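Local coordinates for protein L-tyrosine isonitrile synthase (Pseudomonas aeruginosa, PDB 3E59) that makes the isonitrile group of tyrosine for paerucumarin biosynthesis, taking the new carbon from C2 of ribulose 5-phosphate, at residues R14-L19 with L264-H269; I60-P65 with Q98-F103; E187-S192 with L196-A201. All coordinates share one frame; numbering follows the deposited sequence.

Interaction 1 of 3, residues R14-L19 with L264-H269; sequences RVLKEL and LKFGIH. With PO4 (phosphate ion), chain E.
Leu19, in the last turn of helix 11-20, comes closest to the backbone of Ile268, in the segment that holds strand 265-267, with 7.3 Å between their CA atoms. The helix is tied by its own backbone bonds, such as Leu19 N to Val15 O. The strand is the outermost one on its side of the five-stranded parallel sheet, and Phe266 pairs there with Arg253 of strand 252-255.

Leu19 and Phe266 carry most of the contact. Phe266 has its CG anti to the backbone N (chi1 -177°), which sends the ring out from the strand to the helix. The ring meets Leu19 with its CZ corner. CZ lies 3.7 Å from Leu19 CB and 3.5 Å from Leu19 O. That carbonyl oxygen sits at the ring edge, near the ring plane. Leu16 reaches the same ring with its CD1 methyl, 4.3 Å from Phe266 CE2, in an oblique approach. Ile268 adds a second point beside the ring, where its CD1 is 4.2 Å from Leu19 CD2. Leu19 also packs on Phe62 of strand 60-64, and Leu16 on Leu47 of helix 35-55.

Lys265 leaves the strand on the other side from Phe266. Its extended chain brings NZ to within 2.9 Å of O4 of a phosphate ion, as a hydrogen bond. Ser255, Arg253, His257 and Gln259 also hydrogen-bond this ion. It probably came from the crystallisation liquor, but it could mark the place where a substrate phosphate binds.

The strand therefore has two unlike sides. Toward the helix the contact is buried and apolar, apart from the carbonyl at the ring edge, where the polarised ring hydrogens probably give a mild attraction. Toward the phosphate it is polar and suited to an anion.

Interaction 2 of 3, residues I60-P65 with Q98-F103; sequences IEFVLP and QRIQLF
Ile100 of helix 84-103 reaches Ile60 and Phe62 of strand 60-64 with its two branches. All three side chains are buried and apolar. The nearest CA atoms, those of Ile60 and Ile100, are 9.0 Å apart, so the side chains alone bridge the gap.

The Ile100 rotamer divides the work. CG1 stands beside the backbone N and anti to the carbonyl carbon (chi1 -69°). The chain then runs on extended, and CD1 becomes the far tip. That tip meets the CZ-CE1 side of the Phe62 ring, 3.9 Å from CZ and 4.0 Å from CE1. The methyl approaches the ring obliquely. Phe62 and Ile100 come from opposite directions.

The other branch, CG2, turns to Ile60. It lies 3.9 Å from Ile60 CD1, and the two side chains cross at about a right angle. Ile60 also places CG1 beside its backbone N (chi1 -53°), which carries CD1 toward the helix. Its CD1 packs on Val15 of helix 11-20 as well. Phe62 also packs on Ile110 and Leu254 of the two flanking strands.

Within 98-103, Phe103 turns one face of its ring to the backbone of the same segment. Ile100 O sits over the centre of that face, 3.6 Å above the ring plane. The same ring packs on Leu11, Arg14 and Val15 of helix 11-20.

The strand pairs in parallel with strand 108-112, the next strand after helix 84-103. Ile100 also touches Ala108 at the start of that strand. The arrangement is the strand-to-helix packing of a beta-alpha-beta crossover in an alpha/beta fold with a parallel sheet.

Interaction 3 of 3, residues E187-S192 with L196-A201; sequences ETLLAS and LLLYRA
Leu189 and Leu196 bring the two segments closest, with CA atoms 5.5 Å apart. A type I turn from Leu189 to Ser192 links helix 182-189 to helix 193-210. Ser192 is the N-cap of that second helix. Its OG hydrogen-bonds Gly195 N, and its carbonyl O accepts the first i to i+4 bond, from Leu196 N at 3.2 Å. This bond is nearly straight, with an N-H to acceptor angle of 164°. Leu189 O lies equally close to Leu196 N, but its angle is too poor for a hydrogen bond.

The side chains close over this joint in two groups. On the inner side, Leu189 sends both methyls across; of this group only Leu189 is buried. Its CD1 lies 3.8 Å from Tyr199 CD2, approaching the ring obliquely, and also touches Tyr199 CB. The two side chains meet at about a right angle. Leu189 CD2 meets Leu198 CD2 at 4.2 Å. Tyr199 has its CG anti to the backbone N (chi1 -179°), which places the CB and CD2 side of the residue against Leu189 CD1.

The second group is at the surface. Leu190 CB points away from the second helix, yet its CD2 bends back to 3.6 Å from Leu196 CD2. Leu196 also leans its CG on Leu189 O, at 3.7 Å. CG and CD2 of Leu196 thus lie against this carbonyl oxygen.

Helix 219-247 supports the inner group. Leu189 packs on Tyr231 and Trp238, and Leu198 on Ile234. Tyr199 stacks its ring on Tyr231, and its OH hydrogen-bonds Lys227 O. Leu198 also touches Trp277 in a loop and has a bound phosphate ion about 5 Å from its side chain. The result is a tight turn between two successive helices, packed against helix 219-247.

In the fold
Interactions 1 and 2 are buried and serve the same parallel sheet. Helices 11-20 and 84-103 lie next to each other on one of its faces, the first reaching its outermost strand 265-267 and the second its middle strand 60-64. They touch through Val15 and through a long, weak ion pair of Glu18 with Arg99. Interaction 3 lies at the surface, with its centre about 23 Å from that of interaction 1 and 30 Å from that of interaction 2, and touches neither. It joins two successive helices. A backbone hydrogen bond and a helix cap add to its leucine packing, whereas the sheet contacts rest mainly on apolar side chains.

Interaction 1 of 3, residues R14-L19 with L264-H269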
loop_
_atom_site.group_PDB
_atom_site.type_symbol
_atom_site.label_atom_id
_atom_site.label_comp_id
_atom_site.label_asym_id
_atom_site.label_seq_id
_atom_site.Cartn_x
_atom_site.Cartn_y
_atom_site.Cartn_z
ATOM N N ARG A 14 2.024 23.857 -0.195
ATOM C CA ARG A 14 0.723 23.612 -0.823
ATOM C C ARG A 14 0.628 22.153 -1.283
ATOM O O ARG A 14 -0.417 21.523 -1.152
ATOM C CB ARG A 14 0.496 24.556 -2.009
ATOM C CG ARG A 14 0.213 26.009 -1.629
ATOM C CD ARG A 14 -0.076 26.861 -2.870
ATOM N NE ARG A 14 -1.312 26.454 -3.544
ATOM C CZ ARG A 14 -1.775 26.990 -4.673
ATOM N NH1 ARG A 14 -1.109 27.965 -5.287
ATOM N NH2 ARG A 14 -2.911 26.542 -5.198
ATOM N N VAL A 15 1.730 21.620 -1.815
ATOM C CA VAL A 15 1.798 20.198 -2.167
ATOM C C VAL A 15 1.527 19.376 -0.915
ATOM O O VAL A 15 0.667 18.491 -0.917
ATOM C CB VAL A 15 3.164 19.810 -2.813
ATOM C CG1 VAL A 15 3.241 18.297 -3.088
ATOM C CG2 VAL A 15 3.388 20.590 -4.109
ATOM N N LEU A 16 2.236 19.705 0.163
ATOM C CA LEU A 16 2.159 18.929 1.398
ATOM C C LEU A 16 0.754 18.988 1.989
ATOM O O LEU A 16 0.220 17.971 2.426
ATOM C CB LEU A 16 3.213 19.407 2.418
ATOM C CG LEU A 16 3.273 18.635 3.747
ATOM C CD1 LEU A 16 3.573 17.141 3.550
ATOM C CD2 LEU A 16 4.282 19.261 4.699
ATOM N N LYS A 17 0.160 20.182 1.991
ATOM C CA LYS A 17 -1.201 20.376 2.514
ATOM C C LYS A 17 -2.201 19.500 1.758
ATOM O O LYS A 17 -3.150 18.990 2.347
ATOM C CB LYS A 17 -1.611 21.857 2.477
ATOM N N GLU A 18 -1.957 19.322 0.461
ATOM C CA GLU A 18 -2.713 18.391 -0.381
ATOM C C GLU A 18 -2.595 16.914 0.070
ATOM O O GLU A 18 -3.584 16.176 0.064
ATOM C CB GLU A 18 -2.270 18.545 -1.843
ATOM C CG GLU A 18 -3.054 17.730 -2.837
ATOM C CD GLU A 18 -4.494 18.192 -2.961
ATOM O OE1 GLU A 18 -4.708 19.421 -3.051
ATOM O OE2 GLU A 18 -5.401 17.325 -2.960
ATOM N N LEU A 19 -1.393 16.494 0.457
ATOM C CA LEU A 19 -1.164 15.135 0.965
ATOM C C LEU A 19 -1.725 14.945 2.372
ATOM O O LEU A 19 -2.228 13.884 2.693
ATOM C CB LEU A 19 0.343 14.811 0.987
ATOM C CG LEU A 19 1.151 15.052 -0.296
ATOM C CD1 LEU A 19 2.657 14.981 -0.026
ATOM C CD2 LEU A 19 0.746 14.060 -1.387
ATOM N N LEU A 264 10.633 9.311 6.618
ATOM C CA LEU A 264 10.623 9.666 5.190
ATOM C C LEU A 264 9.331 9.166 4.550
ATOM O O LEU A 264 8.806 9.749 3.593
ATOM C CB LEU A 264 11.820 9.031 4.486
ATOM C CG LEU A 264 13.208 9.640 4.677
ATOM C CD1 LEU A 264 14.294 8.687 4.164
ATOM C CD2 LEU A 264 13.290 10.981 3.966
ATOM N N LYS A 265 8.816 8.079 5.108
ATOM C CA LYS A 265 7.605 7.463 4.605
ATOM C C LYS A 265 6.380 8.251 5.061
ATOM O O LYS A 265 6.300 8.706 6.220
ATOM C CB LYS A 265 7.522 6.004 5.048
ATOM C CG LYS A 265 8.777 5.161 4.783
ATOM C CD LYS A 265 8.536 3.767 5.299
ATOM C CE LYS A 265 9.797 3.026 5.589
ATOM N NZ LYS A 265 9.450 1.632 6.024
ATOM N N PHE A 266 5.439 8.420 4.132
ATOM C CA PHE A 266 4.220 9.179 4.377
ATOM C C PHE A 266 2.993 8.318 4.048
ATOM O O PHE A 266 2.730 8.030 2.881
ATOM C CB PHE A 266 4.226 10.445 3.525
ATOM C CG PHE A 266 3.026 11.343 3.750
ATOM C CD1 PHE A 266 1.802 11.070 3.135
ATOM C CD2 PHE A 266 3.132 12.475 4.561
ATOM C CE1 PHE A 266 0.697 11.893 3.327
ATOM C CE2 PHE A 266 2.040 13.308 4.761
ATOM C CZ PHE A 266 0.816 13.016 4.147
ATOM N N GLY A 267 2.242 7.912 5.069
ATOM C CA GLY A 267 1.043 7.081 4.850
ATOM C C GLY A 267 -0.101 7.869 4.238
ATOM O O GLY A 267 -0.408 8.979 4.674
ATOM N N ILE A 268 -0.736 7.303 3.219
ATOM C CA ILE A 268 -1.778 8.023 2.477
ATOM C C ILE A 268 -2.999 7.140 2.204
ATOM O O ILE A 268 -2.870 5.948 1.876
ATOM C CB ILE A 268 -1.209 8.645 1.146
ATOM C CG1 ILE A 268 -2.216 9.610 0.511
ATOM C CG2 ILE A 268 -0.766 7.549 0.150
ATOM C CD1 ILE A 268 -1.582 10.650 -0.394
ATOM N N HIS A 269 -4.181 7.740 2.355
ATOM C CA HIS A 269 -5.442 7.082 2.052
ATOM C C HIS A 269 -5.804 7.270 0.591
ATOM O O HIS A 269 -5.396 8.252 -0.042
ATOM C CB HIS A 269 -6.563 7.597 2.954
ATOM C CG HIS A 269 -6.559 7.003 4.331
ATOM N ND1 HIS A 269 -6.929 5.696 4.581
ATOM C CD2 HIS A 269 -6.283 7.551 5.540
ATOM C CE1 HIS A 269 -6.861 5.458 5.879
ATOM N NE2 HIS A 269 -6.486 6.572 6.485
HETATM P P PO4 E . 6.413 0.358 3.965
HETATM O O1 PO4 E . 5.957 0.454 5.400
HETATM O O2 PO4 E . 6.070 -1.031 3.455
HETATM O O3 PO4 E . 5.705 1.451 3.136
HETATM O O4 PO4 E . 7.908 0.510 3.883
#

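Interaction 2 of 3, residues I60-P65 with Q98-F103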
loop_
_atom_site.group_PDB
_atom_site.type_symbol
_atom_site.label_atom_id
_atom_site.label_comp_id
_atom_site.label_asym_id
_atom_site.label_seq_id
_atom_site.Cartn_x
_atom_site.Cartn_y
_atom_site.Cartn_z
ATOM N N ILE A 60 7.129 16.441 -9.675
ATOM C CA ILE A 60 7.343 15.822 -8.364
ATOM C C ILE A 60 7.114 14.303 -8.458
ATOM O O ILE A 60 6.038 13.849 -8.859
ATOM C CB ILE A 60 6.434 16.457 -7.287
ATOM C CG1 ILE A 60 6.592 17.984 -7.285
ATOM C CG2 ILE A 60 6.730 15.872 -5.883
ATOM C CD1 ILE A 60 5.398 18.709 -6.692
ATOM N N GLU A 61 8.140 13.525 -8.112
ATOM C CA GLU A 61 8.046 12.062 -8.103
ATOM C C GLU A 61 7.614 11.547 -6.730
ATOM O O GLU A 61 8.153 11.972 -5.683
ATOM C CB GLU A 61 9.389 11.414 -8.492
ATOM C CG GLU A 61 9.907 11.772 -9.891
ATOM C CD GLU A 61 11.365 11.329 -10.127
ATOM O OE1 GLU A 61 11.730 10.187 -9.762
ATOM O OE2 GLU A 61 12.151 12.130 -10.687
ATOM N N PHE A 62 6.630 10.646 -6.765
ATOM C CA PHE A 62 6.181 9.851 -5.626
ATOM C C PHE A 62 6.422 8.368 -5.919
ATOM O O PHE A 62 6.176 7.896 -7.031
ATOM C CB PHE A 62 4.676 10.082 -5.320
ATOM C CG PHE A 62 4.334 11.512 -5.002
ATOM C CD1 PHE A 62 3.977 12.401 -6.018
ATOM C CD2 PHE A 62 4.375 11.979 -3.688
ATOM C CE1 PHE A 62 3.678 13.742 -5.737
ATOM C CE2 PHE A 62 4.082 13.302 -3.394
ATOM C CZ PHE A 62 3.741 14.195 -4.420
ATOM N N VAL A 63 6.905 7.652 -4.906
ATOM C CA VAL A 63 7.037 6.199 -4.935
ATOM C C VAL A 63 6.054 5.620 -3.928
ATOM O O VAL A 63 5.979 6.095 -2.794
ATOM C CB VAL A 63 8.487 5.776 -4.626
ATOM C CG1 VAL A 63 8.562 4.329 -4.135
ATOM C CG2 VAL A 63 9.349 5.983 -5.875
ATOM N N LEU A 64 5.300 4.609 -4.354
ATOM C CA LEU A 64 4.302 3.958 -3.505
ATOM C C LEU A 64 4.371 2.424 -3.581
ATOM O O LEU A 64 3.900 1.836 -4.562
ATOM C CB LEU A 64 2.895 4.427 -3.924
ATOM C CG LEU A 64 1.677 3.777 -3.233
ATOM C CD1 LEU A 64 1.788 3.828 -1.709
ATOM C CD2 LEU A 64 0.363 4.397 -3.710
ATOM N N PRO A 65 4.952 1.767 -2.552
ATOM C CA PRO A 65 4.890 0.311 -2.498
ATOM C C PRO A 65 3.482 -0.126 -2.091
ATOM O O PRO A 65 3.031 0.171 -0.964
ATOM C CB PRO A 65 5.913 -0.046 -1.399
ATOM C CG PRO A 65 6.679 1.208 -1.144
ATOM C CD PRO A 65 5.707 2.301 -1.407
ATOM N N GLN A 98 -3.139 15.465 -10.615
ATOM C CA GLN A 98 -3.776 16.540 -11.398
ATOM C C GLN A 98 -3.994 17.805 -10.555
ATOM O O GLN A 98 -3.712 18.922 -11.008
ATOM C CB GLN A 98 -5.099 16.057 -12.024
ATOM C CG GLN A 98 -4.932 14.962 -13.101
ATOM C CD GLN A 98 -6.251 14.466 -13.689
ATOM O OE1 GLN A 98 -7.222 14.221 -12.971
ATOM N NE2 GLN A 98 -6.283 14.305 -15.003
ATOM N N ARG A 99 -4.477 17.635 -9.326
ATOM C CA ARG A 99 -4.642 18.781 -8.405
ATOM C C ARG A 99 -3.327 19.522 -8.109
ATOM O O ARG A 99 -3.316 20.741 -8.032
ATOM C CB ARG A 99 -5.329 18.365 -7.097
ATOM C CG ARG A 99 -6.752 17.864 -7.290
ATOM C CD ARG A 99 -7.579 17.944 -6.015
ATOM N NE ARG A 99 -8.533 19.057 -6.057
ATOM C CZ ARG A 99 -8.337 20.253 -5.503
ATOM N NH1 ARG A 99 -7.220 20.526 -4.835
ATOM N NH2 ARG A 99 -9.273 21.178 -5.610
ATOM N N ILE A 100 -2.234 18.776 -7.937
ATOM C CA ILE A 100 -0.898 19.355 -7.794
ATOM C C ILE A 100 -0.517 20.138 -9.063
ATOM O O ILE A 100 0.003 21.249 -8.970
ATOM C CB ILE A 100 0.181 18.271 -7.461
ATOM C CG1 ILE A 100 -0.027 17.716 -6.040
ATOM C CG2 ILE A 100 1.588 18.830 -7.623
ATOM C CD1 ILE A 100 0.850 16.529 -5.673
ATOM N N GLN A 101 -0.807 19.566 -10.233
ATOM C CA GLN A 101 -0.499 20.203 -11.519
ATOM C C GLN A 101 -1.282 21.516 -11.763
ATOM O O GLN A 101 -0.902 22.325 -12.619
ATOM C CB GLN A 101 -0.683 19.212 -12.681
ATOM C CG GLN A 101 -0.004 19.665 -13.983
ATOM C CD GLN A 101 0.340 18.524 -14.927
ATOM O OE1 GLN A 101 -0.455 17.602 -15.120
ATOM N NE2 GLN A 101 1.522 18.594 -15.537
ATOM N N LEU A 102 -2.355 21.724 -10.999
ATOM C CA LEU A 102 -3.151 22.950 -11.099
ATOM C C LEU A 102 -2.365 24.196 -10.691
ATOM O O LEU A 102 -2.538 25.252 -11.294
ATOM C CB LEU A 102 -4.443 22.855 -10.279
ATOM C CG LEU A 102 -5.637 22.056 -10.824
ATOM C CD1 LEU A 102 -6.805 22.163 -9.865
ATOM C CD2 LEU A 102 -6.065 22.506 -12.228
ATOM N N PHE A 103 -1.514 24.066 -9.671
ATOM C CA PHE A 103 -0.644 25.170 -9.243
ATOM C C PHE A 103 0.839 24.989 -9.587
ATOM O O PHE A 103 1.585 25.972 -9.612
ATOM C CB PHE A 103 -0.811 25.481 -7.752
ATOM C CG PHE A 103 -0.581 24.301 -6.838
ATOM C CD1 PHE A 103 -1.659 23.576 -6.337
ATOM C CD2 PHE A 103 0.710 23.940 -6.449
ATOM C CE1 PHE A 103 -1.455 22.487 -5.476
ATOM C CE2 PHE A 103 0.924 22.857 -5.591
ATOM C CZ PHE A 103 -0.165 22.126 -5.101
#

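Interaction 3 of 3, residues E187-S192 with L196-A201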
loop_
_atom_site.group_PDB
_atom_site.type_symbol
_atom_site.label_atom_id
_atom_site.label_comp_id
_atom_site.label_asym_id
_atom_site.label_seq_id
_atom_site.Cartn_x
_atom_site.Cartn_y
_atom_site.Cartn_z
ATOM N N GLU A 187 14.859 -6.723 16.224
ATOM C CA GLU A 187 15.451 -5.705 17.112
ATOM C C GLU A 187 14.913 -4.298 16.804
ATOM O O GLU A 187 14.580 -3.535 17.723
ATOM C CB GLU A 187 16.994 -5.753 17.070
ATOM C CG GLU A 187 17.688 -4.650 17.892
ATOM C CD GLU A 187 19.164 -4.939 18.198
ATOM O OE1 GLU A 187 19.788 -5.794 17.512
ATOM O OE2 GLU A 187 19.703 -4.296 19.135
ATOM N N THR A 188 14.822 -3.979 15.512
ATOM C CA THR A 188 14.233 -2.725 15.028
ATOM C C THR A 188 12.748 -2.564 15.417
ATOM O O THR A 188 12.351 -1.516 15.923
ATOM C CB THR A 188 14.398 -2.587 13.481
ATOM O OG1 THR A 188 15.769 -2.810 13.124
ATOM C CG2 THR A 188 13.974 -1.207 12.984
ATOM N N LEU A 189 11.936 -3.591 15.188
ATOM C CA LEU A 189 10.498 -3.537 15.559
ATOM C C LEU A 189 10.321 -3.277 17.053
ATOM O O LEU A 189 9.476 -2.480 17.450
ATOM C CB LEU A 189 9.735 -4.815 15.126
ATOM C CG LEU A 189 9.690 -5.110 13.615
ATOM C CD1 LEU A 189 9.164 -6.534 13.285
ATOM C CD2 LEU A 189 8.903 -4.034 12.864
ATOM N N LEU A 190 11.146 -3.926 17.872
ATOM C CA LEU A 190 11.075 -3.784 19.334
ATOM C C LEU A 190 11.635 -2.454 19.876
ATOM O O LEU A 190 11.509 -2.170 21.072
ATOM C CB LEU A 190 11.772 -4.956 20.043
ATOM C CG LEU A 190 11.332 -6.425 19.932
ATOM C CD1 LEU A 190 11.254 -7.032 21.326
ATOM C CD2 LEU A 190 10.021 -6.655 19.192
ATOM N N ALA A 191 12.241 -1.650 19.001
ATOM C CA ALA A 191 12.895 -0.405 19.408
ATOM C C ALA A 191 11.954 0.773 19.538
ATOM O O ALA A 191 12.325 1.797 20.116
ATOM C CB ALA A 191 14.059 -0.057 18.458
ATOM N N SER A 192 10.736 0.649 19.011
ATOM C CA SER A 192 9.783 1.763 19.091
ATOM C C SER A 192 8.317 1.333 19.198
ATOM O O SER A 192 7.947 0.213 18.816
ATOM C CB SER A 192 9.967 2.717 17.904
ATOM O OG SER A 192 9.512 2.118 16.702
ATOM N N LEU A 196 6.337 -1.799 16.995
ATOM C CA LEU A 196 5.433 -2.813 17.546
ATOM C C LEU A 196 4.011 -2.721 16.981
ATOM O O LEU A 196 3.338 -3.743 16.824
ATOM C CB LEU A 196 5.428 -2.779 19.066
ATOM C CG LEU A 196 6.711 -3.271 19.750
ATOM C CD1 LEU A 196 6.569 -3.113 21.234
ATOM C CD2 LEU A 196 7.013 -4.722 19.414
ATOM N N LEU A 197 3.571 -1.499 16.679
ATOM C CA LEU A 197 2.262 -1.260 16.086
ATOM C C LEU A 197 2.206 -1.858 14.697
ATOM O O LEU A 197 1.201 -2.456 14.334
ATOM C CB LEU A 197 1.890 0.243 16.065
ATOM C CG LEU A 197 1.551 0.921 17.407
ATOM C CD1 LEU A 197 1.232 2.402 17.217
ATOM C CD2 LEU A 197 0.392 0.210 18.129
ATOM N N LEU A 198 3.296 -1.702 13.939
ATOM C CA LEU A 198 3.446 -2.339 12.634
ATOM C C LEU A 198 3.440 -3.856 12.737
ATOM O O LEU A 198 2.674 -4.522 12.051
ATOM C CB LEU A 198 4.737 -1.872 11.938
ATOM C CG LEU A 198 5.009 -2.504 10.567
ATOM C CD1 LEU A 198 3.939 -2.139 9.546
ATOM C CD2 LEU A 198 6.414 -2.140 10.049
ATOM N N TYR A 199 4.313 -4.403 13.575
ATOM C CA TYR A 199 4.351 -5.841 13.784
ATOM C C TYR A 199 2.935 -6.419 14.082
ATOM O O TYR A 199 2.532 -7.422 13.489
ATOM C CB TYR A 199 5.377 -6.213 14.883
ATOM C CG TYR A 199 5.469 -7.706 15.111
ATOM C CD1 TYR A 199 4.950 -8.286 16.269
ATOM C CD2 TYR A 199 6.027 -8.552 14.140
ATOM C CE1 TYR A 199 5.003 -9.653 16.465
ATOM C CE2 TYR A 199 6.081 -9.926 14.332
ATOM C CZ TYR A 199 5.569 -10.465 15.488
ATOM O OH TYR A 199 5.623 -11.826 15.695
ATOM N N ARG A 200 2.189 -5.775 14.978
ATOM C CA ARG A 200 0.822 -6.220 15.326
ATOM C C ARG A 200 -0.134 -6.181 14.138
ATOM O O ARG A 200 -0.963 -7.084 13.970
ATOM C CB ARG A 200 0.247 -5.462 16.553
ATOM C CG ARG A 200 -1.229 -5.833 16.919
ATOM C CD ARG A 200 -1.535 -5.828 18.424
ATOM N NE ARG A 200 -2.242 -4.621 18.865
ATOM C CZ ARG A 200 -3.427 -4.589 19.492
ATOM N NH1 ARG A 200 -4.099 -5.701 19.772
ATOM N NH2 ARG A 200 -3.945 -3.418 19.847
ATOM N N ALA A 201 -0.005 -5.150 13.307
ATOM C CA ALA A 201 -0.880 -4.979 12.153
ATOM C C ALA A 201 -0.617 -6.014 11.061
ATOM O O ALA A 201 -1.555 -6.630 10.516
ATOM C CB ALA A 201 -0.735 -3.589 11.599
#